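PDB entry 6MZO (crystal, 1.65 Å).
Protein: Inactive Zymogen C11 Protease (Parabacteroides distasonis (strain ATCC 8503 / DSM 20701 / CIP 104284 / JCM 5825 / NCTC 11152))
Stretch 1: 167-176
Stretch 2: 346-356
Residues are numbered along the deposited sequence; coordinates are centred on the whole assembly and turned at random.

Stretch 1, residues 167-176: CAEVAYAFRG
Stretch 2, residues 346-356: WYKDLEWYKDV

Stretch 1 is a short helix, 168-173, with Cys167 at its N-cap: phi/psi of -142/159 and a p rotamer let Cys167 SG accept from Val170 N at 3.4 Å. Helical bonds follow, from Ala171 N to Cys167 O at 2.9 Å through Phe174 N to Val170 O at 3.0 Å; Phe174, at -97/10, is the first residue to leave helical angles. Stretch 2 enters as the end of an earlier helix, makes a type I turn from Tyr347 to Leu350, and starts a second helix at 351, for which Leu350 (-75/144) is the N-cap. A wider pi-type turn occupies 353-356; the helical bond Val356 N to Trp352 O, 2.9 Å, is also made.

The helices 168-173 and 351-356 cross at 89°, their axes 9.4 Å apart at closest approach. Register is set by Glu169 CA to Trp352 CA at 5.4 Å and Ala173 CA to Glu351 CA at 6.4 Å. One water ties the backbones, donating to Glu169 O at 3.0 Å and accepting from Trp352 N at 2.9 Å, which serves an amide in the first turn of its helix.

Trp352 (chi1 t, chi2 -95°) points toward stretch 1 and is buried. Ala168 CB sits over one face of its six-membered ring, 3.9 Å from the centroid and only 6° off the normal; a methyl is compact enough for this close CH-pi contact. The edge of Trp352 turns toward the face of Tyr172, with planes at 82° and six-membered ring centroids 5.5 Å apart, while Tyr172 CB packs 3.7 Å from Trp352 CE3.

Tyr172 (t, chi2 68°) combines this aromatic packing with a polar end: Tyr172 OH donates to Asp355 OD2 at 2.6 Å, where Asp355 has an m rotamer. Glu169 is buried, so its charge needs partners. Its CB points sideways, but an m, p bend with chi3 -15° brings Glu169 OE2 within 2.6 Å of the donor Tyr347 OH; OE2 is also bonded elsewhere in the structure. Tyr347 (t, chi2 66°) likewise starts sideways and reaches in with its hydroxyl.

At the more open side, Glu351 extends (t, t) to accept at OE2 from Arg175 NH1 at 3.1 Å and Arg175 NH2 at 3.2 Å, a salt bridge. Arg175 (p, t, t, chi4 -73°) is anchored as NH1 also donates to Tyr172 O at 2.8 Å. Both sides summed, 467 Å² is buried: an aromatic centre, with polar side-chain ends that pair with one another.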

# COMPACT_ATOMS: atom_id res chain seq x y z
N CYS A 167 4.64 4.12 -3.81
CA CYS A 167 5.56 4.50 -4.86
C CYS A 167 4.75 5.03 -6.00
O CYS A 167 3.55 4.81 -6.06
CB CYS A 167 6.38 3.32 -5.34
SG CYS A 167 5.33 1.96 -6.00
N ALA A 168 5.39 5.80 -6.85
CA ALA A 168 4.67 6.44 -7.92
C ALA A 168 3.96 5.42 -8.75
O ALA A 168 2.84 5.66 -9.24
CB ALA A 168 5.59 7.25 -8.79
N GLU A 169 4.64 4.31 -9.01
CA GLU A 169 4.08 3.34 -9.92
C GLU A 169 2.76 2.76 -9.45
O GLU A 169 1.84 2.55 -10.28
CB GLU A 169 5.05 2.19 -10.14
CG GLU A 169 6.43 2.58 -10.79
CD GLU A 169 7.48 3.03 -9.75
OE1 GLU A 169 7.14 3.32 -8.60
OE2 GLU A 169 8.64 3.09 -10.17
N VAL A 170 2.70 2.48 -8.16
CA VAL A 170 1.44 1.98 -7.55
C VAL A 170 0.40 3.08 -7.45
O VAL A 170 -0.82 2.88 -7.76
CB VAL A 170 1.74 1.35 -6.14
CG1 VAL A 170 0.44 1.17 -5.30
CG2 VAL A 170 2.55 0.08 -6.30
N ALA A 171 0.80 4.25 -6.94
CA ALA A 171 -0.22 5.31 -6.82
C ALA A 171 -0.82 5.60 -8.23
O ALA A 171 -2.06 5.88 -8.39
CB ALA A 171 0.41 6.57 -6.23
N TYR A 172 0.03 5.53 -9.26
CA TYR A 172 -0.47 5.82 -10.59
C TYR A 172 -1.40 4.70 -11.07
O TYR A 172 -2.50 4.95 -11.65
CB TYR A 172 0.69 5.98 -11.59
CG TYR A 172 0.28 6.49 -12.94
CD1 TYR A 172 -0.17 7.79 -13.09
CD2 TYR A 172 0.47 5.72 -14.07
CE1 TYR A 172 -0.47 8.29 -14.37
CE2 TYR A 172 0.13 6.20 -15.40
CZ TYR A 172 -0.30 7.52 -15.48
OH TYR A 172 -0.59 7.95 -16.73
N ALA A 173 -0.98 3.46 -10.83
CA ALA A 173 -1.78 2.29 -11.35
C ALA A 173 -3.17 2.26 -10.74
O ALA A 173 -4.12 1.79 -11.44
CB ALA A 173 -1.07 0.97 -11.05
N PHE A 174 -3.28 2.67 -9.48
CA PHE A 174 -4.58 2.59 -8.79
C PHE A 174 -5.36 3.87 -8.79
O PHE A 174 -6.38 3.96 -8.09
CB PHE A 174 -4.41 2.07 -7.33
CG PHE A 174 -3.97 0.62 -7.29
CD1 PHE A 174 -2.60 0.28 -7.37
CD2 PHE A 174 -4.90 -0.39 -7.26
CE1 PHE A 174 -2.19 -1.04 -7.40
CE2 PHE A 174 -4.51 -1.72 -7.29
CZ PHE A 174 -3.14 -2.05 -7.38
N ARG A 175 -4.92 4.87 -9.56
CA ARG A 175 -5.53 6.22 -9.47
C ARG A 175 -7.00 6.22 -9.87
O ARG A 175 -7.74 7.09 -9.42
CB ARG A 175 -4.76 7.22 -10.34
CG ARG A 175 -4.89 6.97 -11.85
CD ARG A 175 -3.83 7.85 -12.55
NE ARG A 175 -4.00 7.87 -13.98
CZ ARG A 175 -3.71 6.85 -14.79
NH1 ARG A 175 -3.24 5.74 -14.27
NH2 ARG A 175 -3.93 6.89 -16.11
N GLY A 176 -7.37 5.29 -10.73
CA GLY A 176 -8.74 5.23 -11.21
C GLY A 176 -9.72 4.51 -10.31
O GLY A 176 -10.96 4.74 -10.50
N TRP A 346 11.14 -6.05 -17.15
CA TRP A 346 9.87 -6.20 -16.43
C TRP A 346 9.17 -4.85 -16.23
O TRP A 346 7.96 -4.73 -16.41
CB TRP A 346 10.13 -6.86 -15.06
CG TRP A 346 8.96 -6.90 -14.19
CD1 TRP A 346 7.97 -7.85 -14.19
CD2 TRP A 346 8.64 -5.99 -13.17
NE1 TRP A 346 7.03 -7.55 -13.24
CE2 TRP A 346 7.43 -6.42 -12.59
CE3 TRP A 346 9.26 -4.83 -12.68
CZ2 TRP A 346 6.82 -5.72 -11.54
CZ3 TRP A 346 8.63 -4.13 -11.63
CH2 TRP A 346 7.43 -4.59 -11.09
N TYR A 347 9.95 -3.85 -15.87
CA TYR A 347 9.41 -2.55 -15.59
C TYR A 347 8.66 -1.96 -16.75
O TYR A 347 7.77 -1.15 -16.55
CB TYR A 347 10.55 -1.62 -15.20
CG TYR A 347 10.13 -0.35 -14.51
CD1 TYR A 347 9.51 -0.34 -13.23
CD2 TYR A 347 10.37 0.85 -15.15
CE1 TYR A 347 9.21 0.88 -12.59
CE2 TYR A 347 10.06 2.06 -14.55
CZ TYR A 347 9.46 2.06 -13.29
OH TYR A 347 9.19 3.27 -12.75
N LYS A 348 9.05 -2.36 -17.98
CA LYS A 348 8.49 -1.76 -19.20
C LYS A 348 7.01 -2.08 -19.41
O LYS A 348 6.33 -1.39 -20.18
CB LYS A 348 9.32 -2.17 -20.41
CG LYS A 348 10.73 -1.52 -20.35
CD LYS A 348 11.61 -1.92 -21.55
CE LYS A 348 12.90 -1.11 -21.51
NZ LYS A 348 13.94 -1.68 -22.42
N ASP A 349 6.48 -3.02 -18.65
CA ASP A 349 5.07 -3.31 -18.79
C ASP A 349 4.23 -2.49 -17.84
O ASP A 349 3.00 -2.59 -17.90
CB ASP A 349 4.80 -4.78 -18.55
CG ASP A 349 5.37 -5.66 -19.66
OD1 ASP A 349 5.27 -5.25 -20.84
OD2 ASP A 349 5.92 -6.72 -19.32
N LEU A 350 4.84 -1.73 -16.92
CA LEU A 350 3.99 -0.91 -16.00
C LEU A 350 3.40 0.34 -16.66
O LEU A 350 4.04 0.99 -17.49
CB LEU A 350 4.82 -0.45 -14.81
CG LEU A 350 5.24 -1.58 -13.89
CD1 LEU A 350 6.08 -0.99 -12.80
CD2 LEU A 350 4.02 -2.24 -13.32
N GLU A 351 2.17 0.70 -16.28
CA GLU A 351 1.55 1.87 -16.83
C GLU A 351 2.36 3.15 -16.62
O GLU A 351 2.44 4.00 -17.53
CB GLU A 351 0.16 2.05 -16.19
CG GLU A 351 -0.71 3.07 -16.86
CD GLU A 351 -2.10 3.16 -16.20
OE1 GLU A 351 -2.35 2.42 -15.23
OE2 GLU A 351 -2.96 3.92 -16.71
N TRP A 352 2.94 3.31 -15.43
CA TRP A 352 3.80 4.46 -15.17
C TRP A 352 4.94 4.56 -16.21
O TRP A 352 5.19 5.62 -16.77
CB TRP A 352 4.37 4.40 -13.74
CG TRP A 352 5.35 5.52 -13.44
CD1 TRP A 352 6.70 5.44 -13.54
CD2 TRP A 352 5.03 6.84 -12.97
NE1 TRP A 352 7.27 6.68 -13.17
CE2 TRP A 352 6.26 7.54 -12.80
CE3 TRP A 352 3.83 7.50 -12.71
CZ2 TRP A 352 6.32 8.88 -12.39
CZ3 TRP A 352 3.87 8.82 -12.25
CH2 TRP A 352 5.11 9.50 -12.13
N TYR A 353 5.66 3.49 -16.46
CA TYR A 353 6.70 3.53 -17.47
C TYR A 353 6.19 3.95 -18.86
O TYR A 353 6.81 4.77 -19.53
CB TYR A 353 7.37 2.16 -17.57
CG TYR A 353 8.44 2.15 -18.65
CD1 TYR A 353 9.72 2.66 -18.38
CD2 TYR A 353 8.16 1.71 -19.91
CE1 TYR A 353 10.69 2.68 -19.38
CE2 TYR A 353 9.16 1.72 -20.93
CZ TYR A 353 10.40 2.21 -20.63
OH TYR A 353 11.36 2.21 -21.66
N LYS A 354 5.10 3.33 -19.32
CA LYS A 354 4.56 3.64 -20.61
C LYS A 354 4.17 5.11 -20.75
O LYS A 354 4.45 5.74 -21.79
CB LYS A 354 3.35 2.74 -20.88
CG LYS A 354 3.72 1.26 -20.90
CD LYS A 354 2.45 0.40 -21.10
CE LYS A 354 2.73 -1.11 -20.96
NZ LYS A 354 1.40 -1.84 -21.01
N ASP A 355 3.58 5.66 -19.70
CA ASP A 355 3.06 7.03 -19.78
C ASP A 355 4.10 8.10 -19.45
O ASP A 355 3.97 9.25 -19.91
CB ASP A 355 1.84 7.21 -18.90
CG ASP A 355 0.66 6.37 -19.37
OD1 ASP A 355 0.75 5.82 -20.49
OD2 ASP A 355 -0.32 6.27 -18.64
N VAL A 356 5.15 7.72 -18.75
CA VAL A 356 6.13 8.68 -18.29
C VAL A 356 7.46 8.60 -19.05
O VAL A 356 8.02 9.62 -19.44
CB VAL A 356 6.35 8.49 -16.76
CG1 VAL A 356 7.56 9.28 -16.28
CG2 VAL A 356 5.08 8.98 -16.04
O HOH W 1 2.29 1.73 -13.10